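Local structure of 4-hydroxybenzoyl-CoA thioesterase (Staphylococcus aureus, 6FDG) at residues A[1-5]-A[144-148]; A[37-43]-A[128-133]; A[86-92]-A[104-110]. The protein probably hydrolyses the thioester bond of acyl-CoA substrates, with DHNA-CoA of the vitamin K2 pathway as the proposed one. All coordinates share one frame; numbering follows the deposited sequence. Where two conformers were deposited one is given.

Contact 1 (A[1-5]-A[144-148])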
loop_
_atom_site.group_PDB
_atom_site.type_symbol
_atom_site.label_atom_id
_atom_site.label_comp_id
_atom_site.label_asym_id
_atom_site.label_seq_id
_atom_site.Cartn_x
_atom_site.Cartn_y
_atom_site.Cartn_z
ATOM N N MET A 1 2.520 15.248 29.353
ATOM C CA MET A 1 2.010 15.795 28.108
ATOM C C MET A 1 0.508 15.504 27.956
ATOM O O MET A 1 -0.067 14.605 28.620
ATOM C CB MET A 1 2.707 15.172 26.928
ATOM C CG MET A 1 4.197 15.127 26.809
ATOM S SD MET A 1 4.827 16.800 26.813
ATOM C CE MET A 1 6.570 16.510 26.965
ATOM N N ILE A 2 -0.142 16.318 27.135
ATOM C CA ILE A 2 -1.459 16.111 26.639
ATOM C C ILE A 2 -1.396 15.066 25.528
ATOM O O ILE A 2 -0.611 15.285 24.554
ATOM C CB ILE A 2 -2.069 17.414 26.094
ATOM C CG1 ILE A 2 -2.217 18.564 27.143
ATOM C CG2 ILE A 2 -3.370 17.146 25.391
ATOM C CD1 ILE A 2 -2.319 18.179 28.516
ATOM N N TYR A 3 -2.077 13.979 25.585
ATOM C CA TYR A 3 -1.939 12.913 24.603
ATOM C C TYR A 3 -3.188 12.238 24.282
ATOM O O TYR A 3 -4.192 12.314 25.059
ATOM C CB TYR A 3 -0.925 11.894 25.066
ATOM C CG TYR A 3 -1.329 11.021 26.318
ATOM C CD1 TYR A 3 -1.996 9.872 26.207
ATOM C CD2 TYR A 3 -1.083 11.503 27.618
ATOM C CE1 TYR A 3 -2.434 9.076 27.353
ATOM C CE2 TYR A 3 -1.495 10.780 28.761
ATOM C CZ TYR A 3 -2.192 9.634 28.554
ATOM O OH TYR A 3 -2.598 8.796 29.644
ATOM N N SER A 4 -3.340 11.570 23.134
ATOM C CA SER A 4 -4.415 10.727 22.759
ATOM C C SER A 4 -3.918 9.245 22.743
ATOM O O SER A 4 -2.721 8.986 22.620
ATOM C CB SER A 4 -5.037 11.108 21.413
ATOM O OG SER A 4 -4.031 11.049 20.428
ATOM N N ILE A 5 -4.894 8.318 22.848
ATOM C CA ILE A 5 -4.669 6.899 22.597
ATOM C C ILE A 5 -5.564 6.437 21.549
ATOM O O ILE A 5 -6.802 6.652 21.587
ATOM C CB ILE A 5 -4.936 6.016 23.904
ATOM C CG1 ILE A 5 -4.010 6.460 24.989
ATOM C CG2 ILE A 5 -4.822 4.501 23.526
ATOM C CD1 ILE A 5 -2.604 6.100 24.861
ATOM N N LYS A 144 1.795 19.077 32.595
ATOM C CA LYS A 144 0.499 18.464 32.675
ATOM C C LYS A 144 0.409 17.140 31.939
ATOM O O LYS A 144 1.066 17.005 30.860
ATOM C CB LYS A 144 -0.614 19.330 32.096
ATOM C CG LYS A 144 -1.362 20.291 32.974
ATOM C CD LYS A 144 -0.438 21.338 33.434
ATOM C CE LYS A 144 -1.164 22.214 34.463
ATOM N NZ LYS A 144 -0.215 23.286 34.804
ATOM N N ILE A 145 -0.269 16.140 32.493
ATOM C CA ILE A 145 -0.449 14.831 31.963
ATOM C C ILE A 145 -1.928 14.609 31.832
ATOM O O ILE A 145 -2.712 14.440 32.850
ATOM C CB ILE A 145 0.194 13.688 32.798
ATOM C CG1 ILE A 145 1.667 14.017 32.961
ATOM C CG2 ILE A 145 -0.120 12.338 32.137
ATOM C CD1 ILE A 145 2.468 13.139 33.910
ATOM N N VAL A 146 -2.531 14.578 30.660
ATOM C CA VAL A 146 -3.923 14.391 30.422
ATOM C C VAL A 146 -4.213 13.534 29.179
ATOM O O VAL A 146 -3.588 13.923 28.087
ATOM C CB VAL A 146 -4.609 15.823 30.196
ATOM C CG1 VAL A 146 -6.096 15.706 29.925
ATOM C CG2 VAL A 146 -4.281 16.760 31.350
ATOM N N GLU A 147 -5.075 12.568 29.159
ATOM C CA GLU A 147 -5.531 11.919 27.960
ATOM C C GLU A 147 -6.689 12.609 27.439
ATOM O O GLU A 147 -7.796 12.638 28.141
ATOM C CB GLU A 147 -5.864 10.461 28.136
ATOM C CG GLU A 147 -6.186 9.663 26.880
ATOM C CD GLU A 147 -6.920 8.308 26.933
ATOM O OE1 GLU A 147 -7.147 7.810 28.010
ATOM O OE2 GLU A 147 -7.426 7.737 25.912
ATOM N N ILE A 148 -6.661 13.194 26.247
ATOM C CA ILE A 148 -7.848 13.757 25.640
ATOM C C ILE A 148 -8.656 12.717 25.029
ATOM O O ILE A 148 -8.189 11.696 24.495
ATOM C CB ILE A 148 -7.482 14.878 24.622
ATOM C CG1 ILE A 148 -6.541 14.343 23.493
ATOM C CG2 ILE A 148 -6.870 16.055 25.397
ATOM C CD1 ILE A 148 -6.334 15.372 22.376
HETATM O O HOH W 1 -4.112 6.527 29.123
HETATM O O HOH W 2 -7.618 9.135 23.648
#

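Contact 2 (A[37-43]-A[128-133])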
loop_
_atom_site.group_PDB
_atom_site.type_symbol
_atom_site.label_atom_id
_atom_site.label_comp_id
_atom_site.label_asym_id
_atom_site.label_seq_id
_atom_site.Cartn_x
_atom_site.Cartn_y
_atom_site.Cartn_z
ATOM N N TYR A 37 -5.863 12.290 17.276
ATOM C CA TYR A 37 -5.454 13.358 18.206
ATOM C C TYR A 37 -6.205 14.622 17.808
ATOM O O TYR A 37 -6.809 15.322 18.648
ATOM C CB TYR A 37 -3.940 13.542 18.218
ATOM C CG TYR A 37 -3.452 14.658 19.036
ATOM C CD1 TYR A 37 -3.420 15.972 18.550
ATOM C CD2 TYR A 37 -2.972 14.454 20.348
ATOM C CE1 TYR A 37 -2.953 17.027 19.294
ATOM C CE2 TYR A 37 -2.480 15.493 21.123
ATOM C CZ TYR A 37 -2.479 16.780 20.623
ATOM O OH TYR A 37 -1.979 17.840 21.424
ATOM N N ILE A 38 -6.123 15.023 16.549
ATOM C CA ILE A 38 -6.727 16.265 16.125
ATOM C C ILE A 38 -8.235 16.188 16.372
ATOM O O ILE A 38 -8.810 17.269 16.800
ATOM C CB ILE A 38 -6.349 16.445 14.608
ATOM C CG1 ILE A 38 -4.865 16.710 14.437
ATOM C CG2 ILE A 38 -7.272 17.529 13.948
ATOM C CD1 ILE A 38 -4.411 16.688 12.983
ATOM N N SER A 39 -8.871 15.137 16.013
ATOM C CA SER A 39 -10.311 15.055 16.292
ATOM C C SER A 39 -10.634 15.219 17.764
ATOM O O SER A 39 -11.530 15.940 18.248
ATOM C CB SER A 39 -10.828 13.771 15.720
ATOM O OG SER A 39 -12.209 13.553 15.770
ATOM N N LYS A 40 -9.913 14.519 18.598
ATOM C CA LYS A 40 -10.140 14.590 20.063
ATOM C C LYS A 40 -9.884 15.924 20.584
ATOM O O LYS A 40 -10.541 16.354 21.615
ATOM C CB LYS A 40 -9.334 13.465 20.737
ATOM C CG LYS A 40 -9.912 12.112 20.498
ATOM C CD LYS A 40 -9.044 10.911 20.859
ATOM C CE LYS A 40 -9.759 9.661 20.883
ATOM N NZ LYS A 40 -8.856 8.516 21.118
ATOM N N LEU A 41 -9.024 16.739 20.051
ATOM C CA LEU A 41 -8.739 18.071 20.497
ATOM C C LEU A 41 -9.889 18.961 20.041
ATOM O O LEU A 41 -9.984 20.038 20.667
ATOM C CB LEU A 41 -7.379 18.573 19.954
ATOM C CG LEU A 41 -6.773 19.719 20.593
ATOM C CD1 LEU A 41 -6.522 19.489 22.097
ATOM C CD2 LEU A 41 -5.525 20.091 19.775
ATOM N N GLY A 42 -10.732 18.562 19.122
ATOM C CA GLY A 42 -11.940 19.276 18.683
ATOM C C GLY A 42 -11.892 19.693 17.263
ATOM O O GLY A 42 -12.740 20.555 16.885
ATOM N N PHE A 43 -11.107 19.118 16.372
ATOM C CA PHE A 43 -10.953 19.666 15.008
ATOM C C PHE A 43 -11.017 18.600 13.947
ATOM O O PHE A 43 -10.903 17.416 14.178
ATOM C CB PHE A 43 -9.610 20.405 14.908
ATOM C CG PHE A 43 -9.457 21.531 15.897
ATOM C CD1 PHE A 43 -10.153 22.732 15.674
ATOM C CD2 PHE A 43 -8.710 21.434 17.032
ATOM C CE1 PHE A 43 -10.035 23.773 16.612
ATOM C CE2 PHE A 43 -8.675 22.382 18.031
ATOM C CZ PHE A 43 -9.360 23.608 17.800
ATOM N N ASP A 128 -8.644 29.326 15.595
ATOM C CA ASP A 128 -9.172 28.442 16.613
ATOM C C ASP A 128 -8.190 27.252 16.814
ATOM O O ASP A 128 -7.996 26.810 18.014
ATOM C CB ASP A 128 -10.514 27.875 16.203
ATOM C CG ASP A 128 -10.641 27.427 14.666
ATOM O OD1 ASP A 128 -9.964 27.935 13.678
ATOM O OD2 ASP A 128 -11.525 26.546 14.449
ATOM N N TRP A 129 -7.642 26.678 15.735
ATOM C CA TRP A 129 -6.632 25.582 15.911
ATOM C C TRP A 129 -5.442 26.175 16.580
ATOM O O TRP A 129 -4.870 25.557 17.538
ATOM C CB TRP A 129 -6.236 25.027 14.537
ATOM C CG TRP A 129 -7.193 24.266 13.794
ATOM C CD1 TRP A 129 -8.438 24.635 13.353
ATOM C CD2 TRP A 129 -6.963 22.953 13.196
ATOM N NE1 TRP A 129 -8.974 23.667 12.541
ATOM C CE2 TRP A 129 -8.080 22.664 12.384
ATOM C CE3 TRP A 129 -5.907 22.056 13.262
ATOM C CZ2 TRP A 129 -8.203 21.497 11.702
ATOM C CZ3 TRP A 129 -6.068 20.855 12.485
ATOM C CH2 TRP A 129 -7.207 20.647 11.775
ATOM N N HIS A 130 -4.884 27.320 16.211
ATOM C CA HIS A 130 -3.791 27.946 16.889
ATOM C C HIS A 130 -3.972 28.169 18.373
ATOM O O HIS A 130 -3.067 27.933 19.173
ATOM C CB HIS A 130 -3.407 29.318 16.190
ATOM C CG HIS A 130 -2.401 30.069 16.919
ATOM N ND1 HIS A 130 -1.113 29.733 16.984
ATOM C CD2 HIS A 130 -2.536 31.219 17.669
ATOM C CE1 HIS A 130 -0.429 30.634 17.690
ATOM N NE2 HIS A 130 -1.296 31.544 18.123
ATOM N N GLU A 131 -5.186 28.615 18.716
ATOM C CA GLU A 131 -5.388 28.907 20.173
ATOM C C GLU A 131 -5.276 27.561 20.895
ATOM O O GLU A 131 -4.673 27.598 21.970
ATOM C CB GLU A 131 -6.768 29.549 20.336
ATOM C CG GLU A 131 -7.331 29.598 21.782
ATOM C CD GLU A 131 -8.790 30.114 21.825
ATOM O OE1 GLU A 131 -9.676 29.596 21.098
ATOM O OE2 GLU A 131 -9.061 31.067 22.586
ATOM N N ALA A 132 -5.890 26.510 20.357
ATOM C CA ALA A 132 -5.888 25.173 21.036
ATOM C C ALA A 132 -4.473 24.583 21.124
ATOM O O ALA A 132 -4.011 24.206 22.223
ATOM C CB ALA A 132 -6.826 24.266 20.415
ATOM N N TYR A 133 -3.721 24.706 19.989
ATOM C CA TYR A 133 -2.357 24.181 20.040
ATOM C C TYR A 133 -1.434 24.920 20.942
ATOM O O TYR A 133 -0.521 24.403 21.551
ATOM C CB TYR A 133 -1.777 24.061 18.552
ATOM C CG TYR A 133 -2.198 22.791 17.824
ATOM C CD1 TYR A 133 -3.455 22.525 17.453
ATOM C CD2 TYR A 133 -1.248 21.844 17.545
ATOM C CE1 TYR A 133 -3.830 21.359 16.796
ATOM C CE2 TYR A 133 -1.591 20.666 16.855
ATOM C CZ TYR A 133 -2.837 20.410 16.574
ATOM O OH TYR A 133 -3.238 19.231 15.910
#

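Contact 3 (A[86-92]-A[104-110])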
loop_
_atom_site.group_PDB
_atom_site.type_symbol
_atom_site.label_atom_id
_atom_site.label_comp_id
_atom_site.label_asym_id
_atom_site.label_seq_id
_atom_site.Cartn_x
_atom_site.Cartn_y
_atom_site.Cartn_z
ATOM N N LEU A 86 4.228 27.692 12.132
ATOM C CA LEU A 86 4.662 27.200 10.886
ATOM C C LEU A 86 4.853 25.658 10.820
ATOM O O LEU A 86 4.828 25.133 9.680
ATOM C CB LEU A 86 5.923 27.865 10.457
ATOM C CG LEU A 86 5.709 29.377 9.986
ATOM C CD1 LEU A 86 7.060 30.000 9.755
ATOM C CD2 LEU A 86 4.885 29.505 8.774
ATOM N N ARG A 87 5.049 25.020 11.949
ATOM C CA ARG A 87 5.298 23.548 11.947
ATOM C C ARG A 87 5.052 22.949 13.241
ATOM O O ARG A 87 5.215 23.532 14.344
ATOM C CB ARG A 87 6.683 23.225 11.517
ATOM C CG ARG A 87 7.785 23.635 12.424
ATOM C CD ARG A 87 9.190 23.649 11.755
ATOM N NE ARG A 87 9.057 24.056 10.341
ATOM C CZ ARG A 87 9.145 25.299 9.832
ATOM N NH1 ARG A 87 9.550 26.376 10.576
ATOM N NH2 ARG A 87 8.843 25.446 8.534
ATOM N N SER A 88 4.602 21.710 13.201
ATOM C CA SER A 88 4.330 20.937 14.427
ATOM C C SER A 88 5.154 19.638 14.398
ATOM O O SER A 88 5.263 19.039 13.255
ATOM C CB SER A 88 2.941 20.523 14.569
ATOM O OG SER A 88 2.026 21.653 14.786
ATOM N N VAL A 89 5.676 19.184 15.502
ATOM C CA VAL A 89 6.324 17.852 15.596
ATOM C C VAL A 89 5.478 17.015 16.534
ATOM O O VAL A 89 5.289 17.364 17.709
ATOM C CB VAL A 89 7.747 17.934 16.107
ATOM C CG1 VAL A 89 8.375 16.532 16.171
ATOM C CG2 VAL A 89 8.577 18.832 15.183
ATOM N N TYR A 90 4.895 15.943 16.023
ATOM C CA TYR A 90 4.151 14.941 16.792
ATOM C C TYR A 90 5.095 13.842 17.143
ATOM O O TYR A 90 5.955 13.428 16.318
ATOM C CB TYR A 90 2.996 14.379 16.000
ATOM C CG TYR A 90 1.911 15.325 15.598
ATOM C CD1 TYR A 90 2.066 16.257 14.610
ATOM C CD2 TYR A 90 0.711 15.336 16.327
ATOM C CE1 TYR A 90 1.030 17.153 14.286
ATOM C CE2 TYR A 90 -0.346 16.225 15.989
ATOM C CZ TYR A 90 -0.106 17.080 15.021
ATOM O OH TYR A 90 -1.160 17.999 14.658
ATOM N N LYS A 91 4.955 13.276 18.337
ATOM C CA LYS A 91 5.661 12.057 18.749
ATOM C C LYS A 91 4.647 11.004 19.061
ATOM O O LYS A 91 3.492 11.237 19.452
ATOM C CB LYS A 91 6.571 12.330 19.970
ATOM C CG LYS A 91 7.867 13.005 19.563
ATOM C CD LYS A 91 8.797 13.325 20.727
ATOM C CE LYS A 91 9.277 12.048 21.345
ATOM N NZ LYS A 91 10.699 12.354 21.875
ATOM N N TYR A 92 5.118 9.750 18.887
ATOM C CA TYR A 92 4.288 8.577 19.048
ATOM C C TYR A 92 4.977 7.457 19.795
ATOM O O TYR A 92 6.214 7.273 19.726
ATOM C CB TYR A 92 3.959 7.930 17.687
ATOM C CG TYR A 92 3.432 8.959 16.679
ATOM C CD1 TYR A 92 4.365 9.648 15.861
ATOM C CD2 TYR A 92 2.108 9.175 16.492
ATOM C CE1 TYR A 92 3.936 10.632 14.967
ATOM C CE2 TYR A 92 1.660 10.143 15.548
ATOM C CZ TYR A 92 2.585 10.801 14.770
ATOM O OH TYR A 92 2.131 11.741 13.789
ATOM N N THR A 104 8.621 3.686 18.672
ATOM C CA THR A 104 8.523 5.107 18.899
ATOM C C THR A 104 8.738 5.806 17.598
ATOM O O THR A 104 9.185 5.190 16.592
ATOM C CB THR A 104 9.523 5.643 19.914
ATOM O OG1 THR A 104 10.853 5.425 19.488
ATOM C CG2 THR A 104 9.330 4.891 21.258
ATOM N N GLY A 105 8.325 7.080 17.476
ATOM C CA GLY A 105 8.686 7.815 16.231
ATOM C C GLY A 105 8.184 9.200 16.307
ATOM O O GLY A 105 7.675 9.690 17.400
ATOM N N SER A 106 8.303 9.939 15.221
ATOM C CA SER A 106 7.888 11.308 15.145
ATOM C C SER A 106 7.581 11.692 13.730
ATOM O O SER A 106 8.066 11.073 12.754
ATOM C CB SER A 106 8.915 12.268 15.701
ATOM O OG SER A 106 10.139 12.206 15.021
ATOM N N THR A 107 6.744 12.695 13.543
ATOM C CA THR A 107 6.451 13.330 12.258
ATOM C C THR A 107 6.425 14.825 12.367
ATOM O O THR A 107 5.666 15.361 13.275
ATOM C CB THR A 107 5.140 12.905 11.652
ATOM O OG1 THR A 107 4.064 13.218 12.592
ATOM C CG2 THR A 107 5.079 11.406 11.282
ATOM N N GLU A 108 7.120 15.547 11.500
ATOM C CA GLU A 108 6.958 17.024 11.373
ATOM C C GLU A 108 5.962 17.259 10.307
ATOM O O GLU A 108 5.999 16.668 9.212
ATOM C CB GLU A 108 8.315 17.605 11.051
ATOM C CG GLU A 108 8.237 19.184 10.924
ATOM C CD GLU A 108 9.581 19.689 10.496
ATOM O OE1 GLU A 108 10.022 19.272 9.407
ATOM O OE2 GLU A 108 10.160 20.488 11.205
ATOM N N LEU A 109 5.030 18.216 10.560
ATOM C CA LEU A 109 3.913 18.600 9.685
ATOM C C LEU A 109 4.010 20.115 9.461
ATOM O O LEU A 109 4.344 20.854 10.411
ATOM C CB LEU A 109 2.570 18.290 10.240
ATOM C CG LEU A 109 2.026 16.894 10.289
ATOM C CD1 LEU A 109 1.539 16.531 8.981
ATOM C CD2 LEU A 109 2.908 15.834 10.850
ATOM N N ILE A 110 3.687 20.539 8.287
ATOM C CA ILE A 110 3.507 21.987 7.904
ATOM C C ILE A 110 2.108 22.088 7.339
ATOM O O ILE A 110 1.443 21.117 7.041
ATOM C CB ILE A 110 4.604 22.538 6.958
ATOM C CG1 ILE A 110 4.599 21.782 5.620
ATOM C CG2 ILE A 110 5.923 22.433 7.629
ATOM C CD1 ILE A 110 5.461 22.307 4.491
#

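Contact 1 (A[1-5]-A[144-148])
Glu147 runs beneath the ring of Tyr3 where the short strand 146-147 joins the first strand of the hotdog sheet, 2-9, in parallel register: Ile2 pairs with Val146 and Tyr3 with Glu147. Along the Glu147 side chain, CB makes an off-centre CH-pi contact with the Tyr3 ring, 4.2 Å from its centroid, and Glu147 CA sits over the ring centre. CG, anti to the backbone N (chi1 -173°), lies 3.8 Å from Tyr3 CE1. The extended chain then brings OE2 to 3.6 Å from Ile5 CB and turns the carboxylate nearly parallel to the phenol plane, 6° apart. OE1 takes a weak bond from the water that also meets Tyr3 OH. Beyond the ring edge lies Ile145 CG2, and Lys77 of strand 73-83 adds a cation-pi contact.

The backbone carries the pairing. Tyr3 N donates to Val146 O at 2.9 Å, and Ile148 N returns a bond of equal length to Tyr3 O. On the other face, Ile2 CD1 lies alongside Val146 CB, while Ile2 CG2 and Ile148 CG2 meet where their side chains cross. A second water, 2.7 Å from Glu147 OE2, accepts a hydrogen bond from Ile5 N.

Contact 2 (A[37-43]-A[128-133])
Phe43 and Trp129 stack face to face where helix 127-141 crosses the C-terminal end of helix 26-41, the long helix of the hotdog fold. The short helical segments run almost at a right angle (95°), with their axes 11.8 Å apart, so bulky side chains, chiefly Phe43, Trp129 and Tyr133, span most of the gap. The phenyl ring covers the five-membered ring of the indole, with centroids 4.2 Å apart and planes tilted by 30°. Phe43 CB reaches further along the indole and stands 3.8 Å from the centroid of its six-membered ring, a CH-pi contact over the face. Trp129 CA in turn lies over the phenyl face. At the edge of the Phe43 ring is the methyl of Ala132, its CB 3.6 Å from Phe43 CE2, and CZ approaches the carbonyl oxygen of Asp128. Gly42, with positive phi, closes the helix in a Schellman motif, and Phe43 N bonds back to Ile38 O; this turn delivers the phenyl to the second helix, and chi1 of -58°, with CG anti to the carbonyl carbon, turns it over the indole.

Tyr133 packs against helix residues beside the stack. Leu41 CD2 touches its ring at CE1 (3.7 Å), and its hydroxyl comes to 3.3 Å from Ile38 CG1, with the ring edge of Tyr37 also close by. That hydroxyl bonds to the OH of Tyr90 on strand 88-95. Ile38 CG2 meets the far end of the indole, 3.8 Å from Trp129 CH2, and Phe126 adds a further ring against Trp129.

Across the two segments the contact is therefore aromatic and aliphatic: ring faces, ring edges and methyls make up the helix crossing, while the one hydroxyl drawn into it finds its hydrogen bond at the sheet.

Contact 3 (A[86-92]-A[104-110])
The Tyr92 ring turns its edge to the backbone of Gly105, Ser106 and Thr107, while Phe30 of helix 26-41 stacks on it. Tyr90 also presents an edge, with Thr107 O near its plane, and its CD1 meets Leu109 CD2 at 3.9 Å, the two side chains crossing at about a right angle. Both tyrosines point to the face of the sheet shared by Ser88, Thr107 and Leu109; on it, chi1 of -63°, with CG anti to the carbonyl carbon, lays the Tyr90 ring toward Leu109. There Tyr92 OH and Thr107 OG1 lie 2.7 Å apart in a hydrogen bond that either could donate; Arg34 also bonds to this phenol.

Beneath the rings is a regular antiparallel hairpin, 88-95 with 101-113, in the hotdog sheet. Ser88–Leu109, Tyr90–Thr107 and Tyr92–Gly105 are hydrogen-bonded pairs, each with two N-H to O bonds, the shortest being Leu109 N to Ser88 O at 2.8 Å. On the face of Val89 and Lys91, Arg87 and Glu108 lie side by side: Arg87 NE is 3.8 Å from Glu108 OE2, a long salt bridge, and Glu108 OE1 bonds to Thr58 of the next strand.

Six backbone bonds carry the pairing, with the charged pair only a long salt bridge beside them, whereas the buried phenol–threonine bond gives polar atoms between sheet and helix a defined partner.

Overall arrangement
Contacts 1 and 3 both build the same sheet, but differently: contact 3 is a long antiparallel hairpin near the centre of the chain, contact 1 a brief parallel pairing farther out, with waters at its polar side chains. Contact 2 is helix on helix and relies on aromatic packing instead of backbone bonds. It touches both others. Toward contact 1, Ser4 and Ile148 pack on Tyr37; toward contact 3, a hydroxyl link joins helix to hairpin. Contacts 1 and 3 do not meet, their nearest atoms being about 7 Å apart. In all three, buried residues sit beside exposed ones; contact 2 has the largest buried share, half of its touching residues, although contact 3 lies nearest the chain centre.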